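Local coordinates for BLUF domain-containing protein (Acinetobacter baumannii, PDB 6W6Z) that binds flavin mononucleotide in a BLUF domain and probably acts as a blue-light photoreceptor, at residues 26-31 / 70-75; 5-10 / 62-67. One frame throughout, in Å; residues are numbered along the deposited sequence.

Interaction 1 of 2, residues 26-31 / 70-75. With FMN (flavin mononucleotide), chain B.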
loop_
_atom_site.group_PDB
_atom_site.type_symbol
_atom_site.label_atom_id
_atom_site.label_comp_id
_atom_site.label_asym_id
_atom_site.label_seq_id
_atom_site.Cartn_x
_atom_site.Cartn_y
_atom_site.Cartn_z
ATOM N N LEU A 26 2.177 4.793 -8.025
ATOM C CA LEU A 26 3.583 4.554 -7.562
ATOM C C LEU A 26 4.488 5.740 -7.917
ATOM O O LEU A 26 5.388 6.093 -7.097
ATOM C CB LEU A 26 4.089 3.249 -8.170
ATOM C CG LEU A 26 3.375 1.998 -7.673
ATOM C CD1 LEU A 26 3.790 0.797 -8.514
ATOM C CD2 LEU A 26 3.637 1.765 -6.190
ATOM N N THR A 27 4.340 6.314 -9.103
ATOM C CA THR A 27 5.115 7.528 -9.461
ATOM C C THR A 27 4.841 8.624 -8.425
ATOM O O THR A 27 5.826 9.204 -7.942
ATOM C CB THR A 27 4.765 8.070 -10.849
ATOM O OG1 THR A 27 5.073 7.067 -11.806
ATOM C CG2 THR A 27 5.529 9.337 -11.163
ATOM N N GLU A 28 3.574 8.918 -8.133
ATOM C CA GLU A 28 3.201 9.999 -7.165
ATOM C C GLU A 28 3.738 9.642 -5.772
ATOM O O GLU A 28 4.389 10.509 -5.130
ATOM C CB GLU A 28 1.691 10.189 -7.103
ATOM C CG GLU A 28 1.073 10.701 -8.395
ATOM C CD GLU A 28 -0.431 10.504 -8.442
ATOM O OE1 GLU A 28 -1.040 10.547 -7.364
ATOM O OE2 GLU A 28 -0.998 10.269 -9.542
ATOM N N ALA A 29 3.456 8.424 -5.308
ATOM C CA ALA A 29 3.808 7.968 -3.936
ATOM C C ALA A 29 5.322 8.093 -3.738
ATOM O O ALA A 29 5.788 8.649 -2.750
ATOM C CB ALA A 29 3.363 6.541 -3.713
ATOM N N ARG A 30 6.091 7.567 -4.669
ATOM C CA ARG A 30 7.554 7.478 -4.473
ATOM C C ARG A 30 8.178 8.879 -4.393
ATOM O O ARG A 30 9.144 9.038 -3.614
ATOM C CB ARG A 30 8.138 6.575 -5.552
ATOM C CG ARG A 30 7.937 5.102 -5.235
ATOM C CD ARG A 30 8.058 4.177 -6.419
ATOM N NE ARG A 30 7.799 2.820 -6.004
ATOM C CZ ARG A 30 7.712 1.762 -6.823
ATOM N NH1 ARG A 30 7.900 1.900 -8.133
ATOM N NH2 ARG A 30 7.485 0.562 -6.327
ATOM N N ASP A 31 7.733 9.813 -5.230
ATOM C CA ASP A 31 8.221 11.218 -5.244
ATOM C C ASP A 31 7.810 11.910 -3.948
ATOM O O ASP A 31 8.716 12.448 -3.284
ATOM C CB ASP A 31 7.660 12.008 -6.427
ATOM N N ASP A 70 -8.783 10.020 -2.791
ATOM C CA ASP A 70 -8.273 9.695 -4.146
ATOM C C ASP A 70 -9.409 9.027 -4.931
ATOM O O ASP A 70 -9.984 8.077 -4.385
ATOM C CB ASP A 70 -6.998 8.862 -4.064
ATOM C CG ASP A 70 -6.241 8.782 -5.373
ATOM O OD1 ASP A 70 -6.808 8.238 -6.359
ATOM O OD2 ASP A 70 -5.089 9.241 -5.386
ATOM N N GLN A 71 -9.659 9.476 -6.170
ATOM C CA GLN A 71 -10.696 8.918 -7.102
ATOM C C GLN A 71 -10.464 7.421 -7.415
ATOM O O GLN A 71 -11.436 6.690 -7.831
ATOM C CB GLN A 71 -10.638 9.715 -8.406
ATOM C CG GLN A 71 -11.714 9.327 -9.411
ATOM C CD GLN A 71 -11.319 8.227 -10.368
ATOM O OE1 GLN A 71 -10.142 7.991 -10.628
ATOM N NE2 GLN A 71 -12.327 7.564 -10.923
ATOM N N ARG A 72 -9.235 6.950 -7.267
ATOM C CA ARG A 72 -8.798 5.608 -7.795
ATOM C C ARG A 72 -9.172 4.462 -6.850
ATOM O O ARG A 72 -9.044 3.236 -7.230
ATOM C CB ARG A 72 -7.311 5.681 -8.124
ATOM C CG ARG A 72 -7.060 6.535 -9.356
ATOM C CD ARG A 72 -5.639 6.934 -9.593
ATOM N NE ARG A 72 -5.128 7.829 -8.571
ATOM C CZ ARG A 72 -3.929 8.369 -8.634
ATOM N NH1 ARG A 72 -3.165 8.126 -9.691
ATOM N NH2 ARG A 72 -3.490 9.155 -7.667
ATOM N N HIS A 73 -9.649 4.758 -5.653
ATOM C CA HIS A 73 -10.136 3.726 -4.709
ATOM C C HIS A 73 -11.265 4.310 -3.851
ATOM O O HIS A 73 -11.506 5.547 -3.972
ATOM C CB HIS A 73 -8.974 3.140 -3.899
ATOM C CG HIS A 73 -8.365 4.094 -2.927
ATOM N ND1 HIS A 73 -7.509 3.669 -1.957
ATOM C CD2 HIS A 73 -8.467 5.440 -2.788
ATOM C CE1 HIS A 73 -7.118 4.707 -1.232
ATOM N NE2 HIS A 73 -7.673 5.820 -1.724
ATOM N N TYR A 74 -11.967 3.439 -3.129
ATOM C CA TYR A 74 -13.151 3.769 -2.294
ATOM C C TYR A 74 -13.327 2.689 -1.234
ATOM O O TYR A 74 -12.555 1.693 -1.240
ATOM C CB TYR A 74 -14.414 3.918 -3.154
ATOM C CG TYR A 74 -14.900 2.619 -3.753
ATOM C CD1 TYR A 74 -14.312 2.050 -4.872
ATOM C CD2 TYR A 74 -16.003 1.985 -3.220
ATOM C CE1 TYR A 74 -14.767 0.847 -5.387
ATOM C CE2 TYR A 74 -16.495 0.817 -3.749
ATOM C CZ TYR A 74 -15.858 0.220 -4.814
ATOM O OH TYR A 74 -16.387 -0.954 -5.274
ATOM N N ASN A 75 -14.289 2.876 -0.313
ATOM C CA ASN A 75 -14.542 1.863 0.743
ATOM C C ASN A 75 -13.251 1.686 1.566
ATOM O O ASN A 75 -12.836 0.562 1.800
ATOM C CB ASN A 75 -14.951 0.519 0.121
ATOM C CG ASN A 75 -15.647 -0.428 1.081
ATOM O OD1 ASN A 75 -16.852 -0.329 1.257
ATOM N ND2 ASN A 75 -14.913 -1.372 1.672
HETATM N N1 FMN B . 0.421 9.508 -2.590
HETATM C C2 FMN B . 1.570 9.654 -1.908
HETATM O O2 FMN B . 2.114 10.804 -1.913
HETATM N N3 FMN B . 2.071 8.670 -1.131
HETATM C C4 FMN B . 1.508 7.454 -1.044
HETATM O O4 FMN B . 1.979 6.544 -0.368
HETATM C C4A FMN B . 0.294 7.204 -1.810
HETATM N N5 FMN B . -0.328 6.044 -1.811
HETATM C C5A FMN B . -1.492 5.932 -2.500
HETATM C C6 FMN B . -2.119 4.707 -2.492
HETATM C C7 FMN B . -3.326 4.533 -3.147
HETATM C C7M FMN B . -3.947 3.171 -3.111
HETATM C C8 FMN B . -3.889 5.597 -3.998
HETATM C C8M FMN B . -5.190 5.324 -4.740
HETATM C C9 FMN B . -3.254 6.827 -3.998
HETATM C C9A FMN B . -2.060 7.005 -3.310
HETATM N N10 FMN B . -1.362 8.206 -3.344
HETATM C C10 FMN B . -0.214 8.329 -2.587
HETATM C "C1'" FMN B . -1.813 9.391 -4.149
HETATM C "C2'" FMN B . -2.580 10.463 -3.408
HETATM O "O2'" FMN B . -3.913 9.986 -3.164
HETATM C "C3'" FMN B . -2.624 11.723 -4.313
HETATM O "O3'" FMN B . -2.972 11.392 -5.662
HETATM C "C4'" FMN B . -1.284 12.417 -4.445
HETATM O "O4'" FMN B . -0.756 12.707 -3.131
HETATM C "C5'" FMN B . -1.436 13.753 -5.215
HETATM O "O5'" FMN B . -2.286 14.708 -4.544
HETATM P P FMN B . -2.546 16.238 -5.097
HETATM O O1P FMN B . -3.815 16.095 -5.916
HETATM O O2P FMN B . -2.683 17.013 -3.798
HETATM O O3P FMN B . -1.348 16.633 -5.942
#
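Glu28, on helix 18-36, and Arg72, in the turn that leads into strand 73-83, meet head-on through a two-pronged salt bridge. Arg72 presents its guanidinium end: NH2 reaches Glu28 OE1 at 2.8 Å with an N-H...O angle of 163°, and NH1 reaches Glu28 OE2 at 3.1 Å, more bent and tilted from both planes. The carboxylate and guanidinium planes are 27° apart, so the pairing is slightly twisted. The Glu28 chain, extended beyond CG, carries the carboxylate to the guanidinium.

The side of the same guanidinium is taken by Asp70. Arg72 NE points almost straight at Asp70 OD1 over 2.8 Å, and NH2 bonds OD2; both acceptors use their syn lone pairs and lie near the guanidinium plane. Asp70 OD1 also takes the backbone N of Arg72 on its anti side, closing an Asx turn within the type I turn from Asp70 to His73. With NH2 shared between the two acids, the guanidinium is fixed in rotation, and its charge probably eases the approach of the two carboxylates.

The ribityl chain of FMN lies against this network. Its O2' gives a hydrogen bond to Asp70 OD2 at 2.6 Å, while O3' sits 2.7 Å from Glu28 OE1 and within hydrogen-bonding range of Asp70 OD2 as well.

Apolar contacts from both segments also reach the flavin ring system. Methyl C8M stands over the centre of the His73 ring, 3.7 Å above its plane, and Ala29 CB packs at 3.4 Å from FMN C4. Lys66, Asn33 and Gln51 bond the cofactor elsewhere. Helix and turn thus grip the ribityl chain and opposite ends of the isoalloxazine, forming part of the flavin-binding site of a BLUF domain.

Interaction 2 of 2, residues 5-10 / 62-67. With FMN (flavin mononucleotide), chain B.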
loop_
_atom_site.group_PDB
_atom_site.type_symbol
_atom_site.label_atom_id
_atom_site.label_comp_id
_atom_site.label_asym_id
_atom_site.label_seq_id
_atom_site.Cartn_x
_atom_site.Cartn_y
_atom_site.Cartn_z
ATOM N N LEU A 5 0.822 3.230 9.790
ATOM C CA LEU A 5 -0.646 3.306 9.549
ATOM C C LEU A 5 -0.950 2.326 8.430
ATOM O O LEU A 5 -0.281 2.403 7.375
ATOM C CB LEU A 5 -1.059 4.734 9.170
ATOM C CG LEU A 5 -2.568 4.961 9.004
ATOM C CD1 LEU A 5 -2.951 6.401 9.358
ATOM C CD2 LEU A 5 -3.057 4.593 7.609
ATOM N N CYS A 6 -1.945 1.470 8.630
ATOM C CA CYS A 6 -2.326 0.425 7.653
ATOM C C CYS A 6 -3.800 0.607 7.325
ATOM O O CYS A 6 -4.605 0.838 8.253
ATOM C CB CYS A 6 -2.079 -1.000 8.165
ATOM S SG CYS A 6 -0.345 -1.329 8.605
ATOM N N TYR A 7 -4.149 0.430 6.064
ATOM C CA TYR A 7 -5.553 0.438 5.631
ATOM C C TYR A 7 -5.688 -0.462 4.422
ATOM O O TYR A 7 -4.721 -0.807 3.721
ATOM C CB TYR A 7 -6.032 1.876 5.384
ATOM C CG TYR A 7 -5.522 2.408 4.075
ATOM C CD1 TYR A 7 -6.210 2.154 2.896
ATOM C CD2 TYR A 7 -4.298 3.059 3.999
ATOM C CE1 TYR A 7 -5.705 2.575 1.673
ATOM C CE2 TYR A 7 -3.802 3.509 2.780
ATOM C CZ TYR A 7 -4.502 3.247 1.614
ATOM O OH TYR A 7 -3.985 3.624 0.410
ATOM N N ALA A 8 -6.930 -0.840 4.157
ATOM C CA ALA A 8 -7.247 -1.557 2.926
ATOM C C ALA A 8 -8.386 -0.798 2.231
ATOM O O ALA A 8 -9.108 0.012 2.890
ATOM C CB ALA A 8 -7.563 -3.013 3.221
ATOM N N SER A 9 -8.484 -0.956 0.923
ATOM C CA SER A 9 -9.467 -0.209 0.087
ATOM C C SER A 9 -9.873 -1.066 -1.112
ATOM O O SER A 9 -9.164 -2.025 -1.448
ATOM C CB SER A 9 -8.914 1.116 -0.393
ATOM O OG SER A 9 -7.863 0.897 -1.322
ATOM N N GLN A 10 -11.002 -0.719 -1.714
ATOM C CA GLN A 10 -11.462 -1.335 -2.983
ATOM C C GLN A 10 -10.975 -0.467 -4.143
ATOM O O GLN A 10 -11.094 0.794 -4.116
ATOM C CB GLN A 10 -12.982 -1.477 -2.969
ATOM C CG GLN A 10 -13.486 -2.332 -4.119
ATOM C CD GLN A 10 -13.188 -3.805 -3.953
ATOM O OE1 GLN A 10 -12.812 -4.259 -2.885
ATOM N NE2 GLN A 10 -13.388 -4.581 -5.005
ATOM N N ARG A 62 -1.698 13.357 7.644
ATOM C CA ARG A 62 -2.066 14.324 6.585
ATOM C C ARG A 62 -2.050 13.589 5.236
ATOM O O ARG A 62 -3.020 13.772 4.430
ATOM C CB ARG A 62 -1.150 15.547 6.704
ATOM N N LEU A 63 -1.080 12.688 5.020
ATOM C CA LEU A 63 -1.002 11.908 3.757
ATOM C C LEU A 63 -2.221 10.990 3.692
ATOM O O LEU A 63 -2.896 11.016 2.684
ATOM C CB LEU A 63 0.295 11.109 3.665
ATOM C CG LEU A 63 0.362 10.097 2.524
ATOM C CD1 LEU A 63 0.144 10.768 1.174
ATOM C CD2 LEU A 63 1.682 9.365 2.500
ATOM N N PHE A 64 -2.530 10.241 4.756
ATOM C CA PHE A 64 -3.725 9.358 4.774
ATOM C C PHE A 64 -5.010 10.154 4.453
ATOM O O PHE A 64 -5.882 9.601 3.729
ATOM C CB PHE A 64 -3.821 8.605 6.102
ATOM C CG PHE A 64 -4.976 7.644 6.173
ATOM C CD1 PHE A 64 -5.165 6.679 5.181
ATOM C CD2 PHE A 64 -5.818 7.635 7.267
ATOM C CE1 PHE A 64 -6.217 5.782 5.251
ATOM C CE2 PHE A 64 -6.837 6.698 7.364
ATOM C CZ PHE A 64 -7.042 5.783 6.356
ATOM N N GLU A 65 -5.201 11.353 5.026
ATOM C CA GLU A 65 -6.390 12.235 4.754
ATOM C C GLU A 65 -6.512 12.496 3.253
ATOM O O GLU A 65 -7.608 12.325 2.720
ATOM C CB GLU A 65 -6.319 13.557 5.530
ATOM C CG GLU A 65 -7.151 13.570 6.807
ATOM C CD GLU A 65 -6.673 14.493 7.933
ATOM O OE1 GLU A 65 -5.908 15.438 7.656
ATOM O OE2 GLU A 65 -7.059 14.251 9.106
ATOM N N LYS A 66 -5.395 12.779 2.588
ATOM C CA LYS A 66 -5.305 12.992 1.125
ATOM C C LYS A 66 -5.647 11.700 0.381
ATOM O O LYS A 66 -6.469 11.766 -0.539
ATOM C CB LYS A 66 -3.918 13.502 0.722
ATOM C CG LYS A 66 -3.566 14.854 1.329
ATOM C CD LYS A 66 -2.478 15.688 0.621
ATOM C CE LYS A 66 -1.382 14.896 -0.055
ATOM N NZ LYS A 66 -1.765 14.519 -1.437
ATOM N N ILE A 67 -5.087 10.567 0.794
ATOM C CA ILE A 67 -5.295 9.273 0.081
ATOM C C ILE A 67 -6.779 8.919 0.179
ATOM O O ILE A 67 -7.355 8.350 -0.816
ATOM C CB ILE A 67 -4.400 8.159 0.649
ATOM C CG1 ILE A 67 -2.922 8.388 0.329
ATOM C CG2 ILE A 67 -4.886 6.799 0.192
ATOM C CD1 ILE A 67 -1.964 7.523 1.171
HETATM N N1 FMN B . 0.421 9.508 -2.590
HETATM C C2 FMN B . 1.570 9.654 -1.908
HETATM O O2 FMN B . 2.114 10.804 -1.913
HETATM N N3 FMN B . 2.071 8.670 -1.131
HETATM C C4 FMN B . 1.508 7.454 -1.044
HETATM O O4 FMN B . 1.979 6.544 -0.368
HETATM C C4A FMN B . 0.294 7.204 -1.810
HETATM N N5 FMN B . -0.328 6.044 -1.811
HETATM C C5A FMN B . -1.492 5.932 -2.500
HETATM C C6 FMN B . -2.119 4.707 -2.492
HETATM C C7 FMN B . -3.326 4.533 -3.147
HETATM C C7M FMN B . -3.947 3.171 -3.111
HETATM C C8 FMN B . -3.889 5.597 -3.998
HETATM C C8M FMN B . -5.190 5.324 -4.740
HETATM C C9 FMN B . -3.254 6.827 -3.998
HETATM C C9A FMN B . -2.060 7.005 -3.310
HETATM N N10 FMN B . -1.362 8.206 -3.344
HETATM C C10 FMN B . -0.214 8.329 -2.587
HETATM C "C1'" FMN B . -1.813 9.391 -4.149
HETATM C "C2'" FMN B . -2.580 10.463 -3.408
HETATM O "O2'" FMN B . -3.913 9.986 -3.164
HETATM C "C3'" FMN B . -2.624 11.723 -4.313
HETATM O "O3'" FMN B . -2.972 11.392 -5.662
HETATM C "C4'" FMN B . -1.284 12.417 -4.445
HETATM O "O4'" FMN B . -0.756 12.707 -3.131
HETATM C "C5'" FMN B . -1.436 13.753 -5.215
HETATM O "O5'" FMN B . -2.286 14.708 -4.544
HETATM P P FMN B . -2.546 16.238 -5.097
HETATM O O1P FMN B . -3.815 16.095 -5.916
HETATM O O2P FMN B . -2.683 17.013 -3.798
HETATM O O3P FMN B . -1.348 16.633 -5.942
#
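The Phe64 ring carries Leu5 on one face: methyl CD2 stands over its centre, 3.9 Å from the centroid and only 12° off the normal, a CH-pi contact. The second Leu5 methyl, CD1, lies off toward the rim at Phe64 CD2, so the forked end of the leucine lies along one face, one methyl central and the other past the rim. Tyr7 approaches Phe64 obliquely, with ring planes at 37° and centroids 5.3 Å apart; the closest atoms are Tyr7 CD2 and Phe64 CE1 at 3.6 Å. The two aromatic side chains slide past each other in opposite directions. With CG anti to the backbone N, Phe64 extends from the helix toward the strand, where Trp78 of the neighbouring strand 73-83 also meets its ring.

Strand 5-10 and helix 62-67 run nearly parallel, 11° apart, their segment axes coming within 10.7 Å at closest approach. This is the layering of a helix on the mixed sheet in the ferredoxin-like BLUF fold, and Leu5 and Tyr7, two residues apart, both direct their side chains from the strand toward the helix.

Farther along, Ile67 CG2 touches Tyr7 OH at 3.3 Å. That hydroxyl is hydrogen-bonded to Gln51 OE1, so its polar end is satisfied within the buried layer; Gln51 in turn bonds FMN through NE2.

The helix also meets the cofactor directly. Ile67 CD1 rests against the flavin at 3.7 Å from FMN N5, and Leu63 packs both methyls on the pyrimidine part, CD1 lying 3.6 Å from FMN C2. Lys66, bent at chi3 and chi4, turns toward the ribityl chain, where NZ donates to FMN O4' at 2.7 Å.

Interaction 1 is a surface contact and almost wholly ionic, whereas interaction 2 is buried and joins strand to helix by apolar and aromatic packing without a hydrogen bond between its segments. Both line the FMN pocket, and their segments alternate along the chain: strand 2-11 is followed by helix 18-36, helix 57-67 by strand 73-83. Strands 2-11 and 73-83 are neighbours in one sheet. His73 of interaction 1 ties the two together, its NE2 and ND1 probably hydrogen-bonded to Ile67 O and Ser9 OG of interaction 2. At the cofactor the ribityl chain meets acidic side chains in interaction 1 and a lysine in interaction 2.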